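Local coordinates for protein purine nucleoside phosphorylase (Grouper iridovirus, PDB 3KHS) that probably catalyses the phosphorolysis of purine nucleosides to free base and ribose 1-phosphate in purine salvage, at residues P143-N148 with I223-H227; C203-R207 with I242-C246. All blocks are in the same frame, centred on the assembly; numbering follows the deposited sequence.

Overall arrangement
Two contacts in one chain illustrate how the means of fixing a loop to a helix can differ with its place in the fold. Interaction 1 is mostly buried and lies at the interface with a second subunit: apolar branches of the loop 143-148 pack on helix 219-227, and a single imidazole-amide bond is added at one end. Interaction 2, farther from the chain centre and partly exposed, ties helix 200-208 to the loop after strand 231-241 with a disulfide and an arginine holding carbonyl oxygens. The two share no helix or loop, yet strand 231-241 follows helix 219-227 in sequence and leads into 242-246. Their nearest atoms are about 16 Å apart.

Interaction 1: residues P143-N148 with I223-H227; sequences PLTGPN and IVAKH
Pro143 and Leu144 lay the apolar part of this contact against helix 219-227. CB of the proline ring meets CG2 of Val224 at 3.6 Å, while its CG lies 4.0 Å from Ile223 CG2; the proline and isoleucine side chains cross at about a right angle. Leu144 divides its two methyls: CD1 packs on Ile223 CG2 at 3.8 Å, and CD2 reaches both Val224 CG2 and the imidazole of His227. That last approach is a CH-pi contact, the methyl carbon standing 4.2 Å from the ring centroid over one face.

The polar contribution is a hydrogen bond from His227 NE2 to Asn148 OD1, 3.2 Å long and bent to 135° at the hydrogen. With CG of His227 anti to the backbone N (chi1 167°), the ring extends from the helix toward the loop. Amide and imidazole planes stand 76° apart. Asn148 ND2 is itself bonded to Gly153 O, which helps fix the amide's rotation.

Pro195 of a second subunit packs on Leu144, placing the contact at the subunit interface. The geometry is consistent with a proton on NE2, so that one imidazole serves as both an apolar surface and a hydrogen-bond donor.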
loop_
_atom_site.group_PDB
_atom_site.type_symbol
_atom_site.label_atom_id
_atom_site.label_comp_id
_atom_site.label_asym_id
_atom_site.label_seq_id
_atom_site.Cartn_x
_atom_site.Cartn_y
_atom_site.Cartn_z
ATOM N N PRO B 143 -4.989 6.093 -8.596
ATOM C CA PRO B 143 -6.127 6.281 -9.504
ATOM C C PRO B 143 -5.801 6.406 -11.001
ATOM O O PRO B 143 -6.682 6.305 -11.831
ATOM C CB PRO B 143 -6.802 7.522 -8.930
ATOM C CG PRO B 143 -5.599 8.377 -8.557
ATOM C CD PRO B 143 -4.598 7.365 -7.965
ATOM N N LEU B 144 -4.540 6.623 -11.331
ATOM C CA LEU B 144 -4.127 6.745 -12.718
ATOM C C LEU B 144 -3.476 5.459 -13.172
ATOM O O LEU B 144 -3.097 5.325 -14.333
ATOM C CB LEU B 144 -3.122 7.879 -12.914
ATOM C CG LEU B 144 -3.629 9.259 -12.532
ATOM C CD1 LEU B 144 -2.512 10.257 -12.681
ATOM C CD2 LEU B 144 -4.810 9.618 -13.426
ATOM N N THR B 145 -3.322 4.499 -12.273
ATOM C CA THR B 145 -2.703 3.243 -12.704
ATOM C C THR B 145 -3.485 2.661 -13.878
ATOM O O THR B 145 -4.718 2.637 -13.861
ATOM C CB THR B 145 -2.644 2.204 -11.571
ATOM O OG1 THR B 145 -1.728 2.654 -10.562
ATOM C CG2 THR B 145 -2.201 0.841 -12.115
ATOM N N GLY B 146 -2.751 2.218 -14.897
ATOM C CA GLY B 146 -3.354 1.651 -16.099
ATOM C C GLY B 146 -2.911 2.388 -17.348
ATOM O O GLY B 146 -1.983 3.187 -17.282
ATOM N N PRO B 147 -3.520 2.120 -18.513
ATOM C CA PRO B 147 -3.126 2.826 -19.738
ATOM C C PRO B 147 -3.543 4.285 -19.689
ATOM O O PRO B 147 -4.571 4.624 -19.096
ATOM C CB PRO B 147 -3.852 2.051 -20.839
ATOM C CG PRO B 147 -4.969 1.344 -20.113
ATOM C CD PRO B 147 -4.289 0.912 -18.851
ATOM N N ASN B 148 -2.752 5.139 -20.326
ATOM C CA ASN B 148 -3.016 6.563 -20.345
ATOM C C ASN B 148 -3.274 7.122 -21.760
ATOM O O ASN B 148 -2.508 6.885 -22.691
ATOM C CB ASN B 148 -1.812 7.256 -19.700
ATOM C CG ASN B 148 -1.946 8.748 -19.673
ATOM O OD1 ASN B 148 -2.724 9.295 -18.899
ATOM N ND2 ASN B 148 -1.193 9.420 -20.525
ATOM N N ILE B 223 -6.038 14.083 -7.732
ATOM C CA ILE B 223 -4.940 13.644 -8.585
ATOM C C ILE B 223 -5.488 13.521 -10.015
ATOM O O ILE B 223 -4.855 13.935 -10.971
ATOM C CB ILE B 223 -4.404 12.251 -8.200
ATOM C CG1 ILE B 223 -3.645 12.318 -6.875
ATOM C CG2 ILE B 223 -3.513 11.711 -9.340
ATOM C CD1 ILE B 223 -3.208 10.940 -6.392
ATOM N N VAL B 224 -6.666 12.924 -10.135
ATOM C CA VAL B 224 -7.302 12.714 -11.422
ATOM C C VAL B 224 -7.801 14.035 -12.024
ATOM O O VAL B 224 -7.610 14.288 -13.204
ATOM C CB VAL B 224 -8.439 11.709 -11.269
ATOM C CG1 VAL B 224 -9.236 11.621 -12.561
ATOM C CG2 VAL B 224 -7.852 10.346 -10.849
ATOM N N ALA B 225 -8.417 14.874 -11.207
ATOM C CA ALA B 225 -8.905 16.166 -11.653
ATOM C C ALA B 225 -7.730 16.974 -12.243
ATOM O O ALA B 225 -7.782 17.474 -13.373
ATOM C CB ALA B 225 -9.494 16.903 -10.464
ATOM N N LYS B 226 -6.664 17.075 -11.459
ATOM C CA LYS B 226 -5.480 17.829 -11.846
ATOM C C LYS B 226 -4.918 17.317 -13.147
ATOM O O LYS B 226 -4.505 18.086 -14.009
ATOM C CB LYS B 226 -4.399 17.719 -10.780
ATOM C CG LYS B 226 -3.303 18.775 -10.909
ATOM C CD LYS B 226 -3.868 20.177 -10.696
ATOM C CE LYS B 226 -2.965 21.207 -11.322
ATOM N NZ LYS B 226 -1.611 21.144 -10.736
ATOM N N HIS B 227 -4.891 16.000 -13.271
ATOM C CA HIS B 227 -4.378 15.357 -14.452
ATOM C C HIS B 227 -5.261 15.691 -15.646
ATOM O O HIS B 227 -4.777 15.774 -16.764
ATOM C CB HIS B 227 -4.313 13.850 -14.206
ATOM C CG HIS B 227 -4.099 13.034 -15.445
ATOM N ND1 HIS B 227 -5.136 12.647 -16.268
ATOM C CD2 HIS B 227 -2.968 12.535 -16.002
ATOM C CE1 HIS B 227 -4.653 11.943 -17.278
ATOM N NE2 HIS B 227 -3.339 11.861 -17.140
#

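Interaction 2: residues C203-R207 with I242-C246; sequences CKILR and IASNC
A disulfide between Cys203 and Cys246, seen in this structure, closes the contact covalently: SG to SG is 2.0 Å, with a chi3 of -81°, near the 90° magnitude that disulfides favour. Its sulfurs also have noncovalent neighbours. Cys203 SG lies 3.7 Å from Ile242 CG2, and Cys246 SG sits over one face of the Arg207 guanidinium, 3.8 Å from NH1 and displaced toward the rim.

Around the edge of that same guanidinium are backbone oxygens of the loop. Arg207 NH2 donates to Ala243 O at 3.0 Å, coming from above the carbonyl plane, and NH1 makes a weak bond of 2.9 Å to Ser244 O. The arginine chain, extended from CG to NE, carries its head from the helix across to the loop.

The next shell explains the convergence. Ala243 to Cys246 form a type I beta turn whose Cys246 N bonds to Ala243 O at 2.9 Å, from the face of the carbonyl opposite Arg207 NH2; one oxygen thus accepts from both the turn and the helix. On helix 200-208, Cys203 and Arg207 are one turn apart, joined by the backbone bond from Arg207 N to Cys203 O, and both point at the loop. Farther out, Leu117 touches Cys203 and offers its carbonyl weakly to Arg207 NH2, while the backbone of Ile242 is hydrogen-bonded to Gly116.

Covalent and polar ties thus act on the same turn of loop: the disulfide fixes the end of the turn to the helix, and the positive charge of Arg207 probably gains from the partial negative charge of the carbonyls it gathers.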
loop_
_atom_site.group_PDB
_atom_site.type_symbol
_atom_site.label_atom_id
_atom_site.label_comp_id
_atom_site.label_asym_id
_atom_site.label_seq_id
_atom_site.Cartn_x
_atom_site.Cartn_y
_atom_site.Cartn_z
ATOM N N CYS B 203 -1.144 6.697 13.982
ATOM C CA CYS B 203 -1.438 8.121 14.068
ATOM C C CYS B 203 -0.123 8.861 14.287
ATOM O O CYS B 203 0.123 9.909 13.702
ATOM C CB CYS B 203 -2.421 8.343 15.200
ATOM S SG CYS B 203 -2.633 10.019 15.833
ATOM N N LYS B 204 0.741 8.292 15.108
ATOM C CA LYS B 204 2.034 8.893 15.348
ATOM C C LYS B 204 2.799 8.993 14.059
ATOM O O LYS B 204 3.405 10.013 13.782
ATOM C CB LYS B 204 2.840 8.067 16.340
ATOM C CG LYS B 204 2.359 8.286 17.760
ATOM C CD LYS B 204 3.004 7.338 18.750
ATOM C CE LYS B 204 2.291 7.455 20.083
ATOM N NZ LYS B 204 2.947 6.660 21.156
ATOM N N ILE B 205 2.783 7.932 13.264
ATOM C CA ILE B 205 3.496 7.962 12.004
ATOM C C ILE B 205 2.926 9.057 11.086
ATOM O O ILE B 205 3.668 9.791 10.428
ATOM C CB ILE B 205 3.412 6.617 11.332
ATOM C CG1 ILE B 205 4.219 5.599 12.150
ATOM C CG2 ILE B 205 3.895 6.740 9.908
ATOM C CD1 ILE B 205 3.777 4.104 11.920
ATOM N N LEU B 206 1.611 9.206 11.087
ATOM C CA LEU B 206 0.976 10.214 10.256
ATOM C C LEU B 206 1.409 11.623 10.669
ATOM O O LEU B 206 1.513 12.517 9.820
ATOM C CB LEU B 206 -0.530 10.089 10.344
ATOM C CG LEU B 206 -1.201 9.252 9.262
ATOM C CD1 LEU B 206 -0.452 7.959 8.990
ATOM C CD2 LEU B 206 -2.638 9.009 9.675
ATOM N N ARG B 207 1.648 11.823 11.969
ATOM C CA ARG B 207 2.082 13.118 12.469
ATOM C C ARG B 207 3.507 13.310 12.059
ATOM O O ARG B 207 3.904 14.389 11.640
ATOM C CB ARG B 207 2.006 13.187 13.978
ATOM C CG ARG B 207 0.633 13.465 14.441
ATOM C CD ARG B 207 0.579 13.686 15.917
ATOM N NE ARG B 207 -0.759 14.134 16.211
ATOM C CZ ARG B 207 -1.275 14.177 17.421
ATOM N NH1 ARG B 207 -0.538 13.797 18.460
ATOM N NH2 ARG B 207 -2.534 14.571 17.581
ATOM N N ILE B 242 -7.854 14.515 17.268
ATOM C CA ILE B 242 -7.115 13.488 17.964
ATOM C C ILE B 242 -6.262 14.159 19.015
ATOM O O ILE B 242 -5.617 15.158 18.727
ATOM C CB ILE B 242 -6.221 12.727 16.973
ATOM C CG1 ILE B 242 -7.087 11.899 16.015
ATOM C CG2 ILE B 242 -5.240 11.839 17.718
ATOM C CD1 ILE B 242 -7.774 12.674 14.903
ATOM N N ALA B 243 -6.264 13.631 20.235
ATOM C CA ALA B 243 -5.456 14.228 21.295
ATOM C C ALA B 243 -3.965 14.032 21.033
ATOM O O ALA B 243 -3.569 13.302 20.131
ATOM C CB ALA B 243 -5.829 13.631 22.643
ATOM N N SER B 244 -3.143 14.688 21.836
ATOM C CA SER B 244 -1.704 14.601 21.687
ATOM C C SER B 244 -1.163 13.183 21.788
ATOM O O SER B 244 -0.175 12.871 21.140
ATOM C CB SER B 244 -1.016 15.503 22.715
ATOM O OG SER B 244 -1.518 15.267 24.017
ATOM N N ASN B 245 -1.802 12.324 22.581
ATOM C CA ASN B 245 -1.347 10.939 22.734
ATOM C C ASN B 245 -1.731 10.073 21.524
ATOM O O ASN B 245 -1.440 8.868 21.485
ATOM C CB ASN B 245 -1.938 10.334 23.999
ATOM C CG ASN B 245 -3.437 10.341 23.972
ATOM O OD1 ASN B 245 -4.038 11.078 23.190
ATOM N ND2 ASN B 245 -4.060 9.535 24.828
ATOM N N CYS B 246 -2.384 10.708 20.552
ATOM C CA CYS B 246 -2.823 10.076 19.318
ATOM C C CYS B 246 -3.970 9.052 19.449
ATOM O O CYS B 246 -3.893 7.947 18.920
ATOM C CB CYS B 246 -1.623 9.442 18.613
ATOM S SG CYS B 246 -1.048 10.283 17.097
#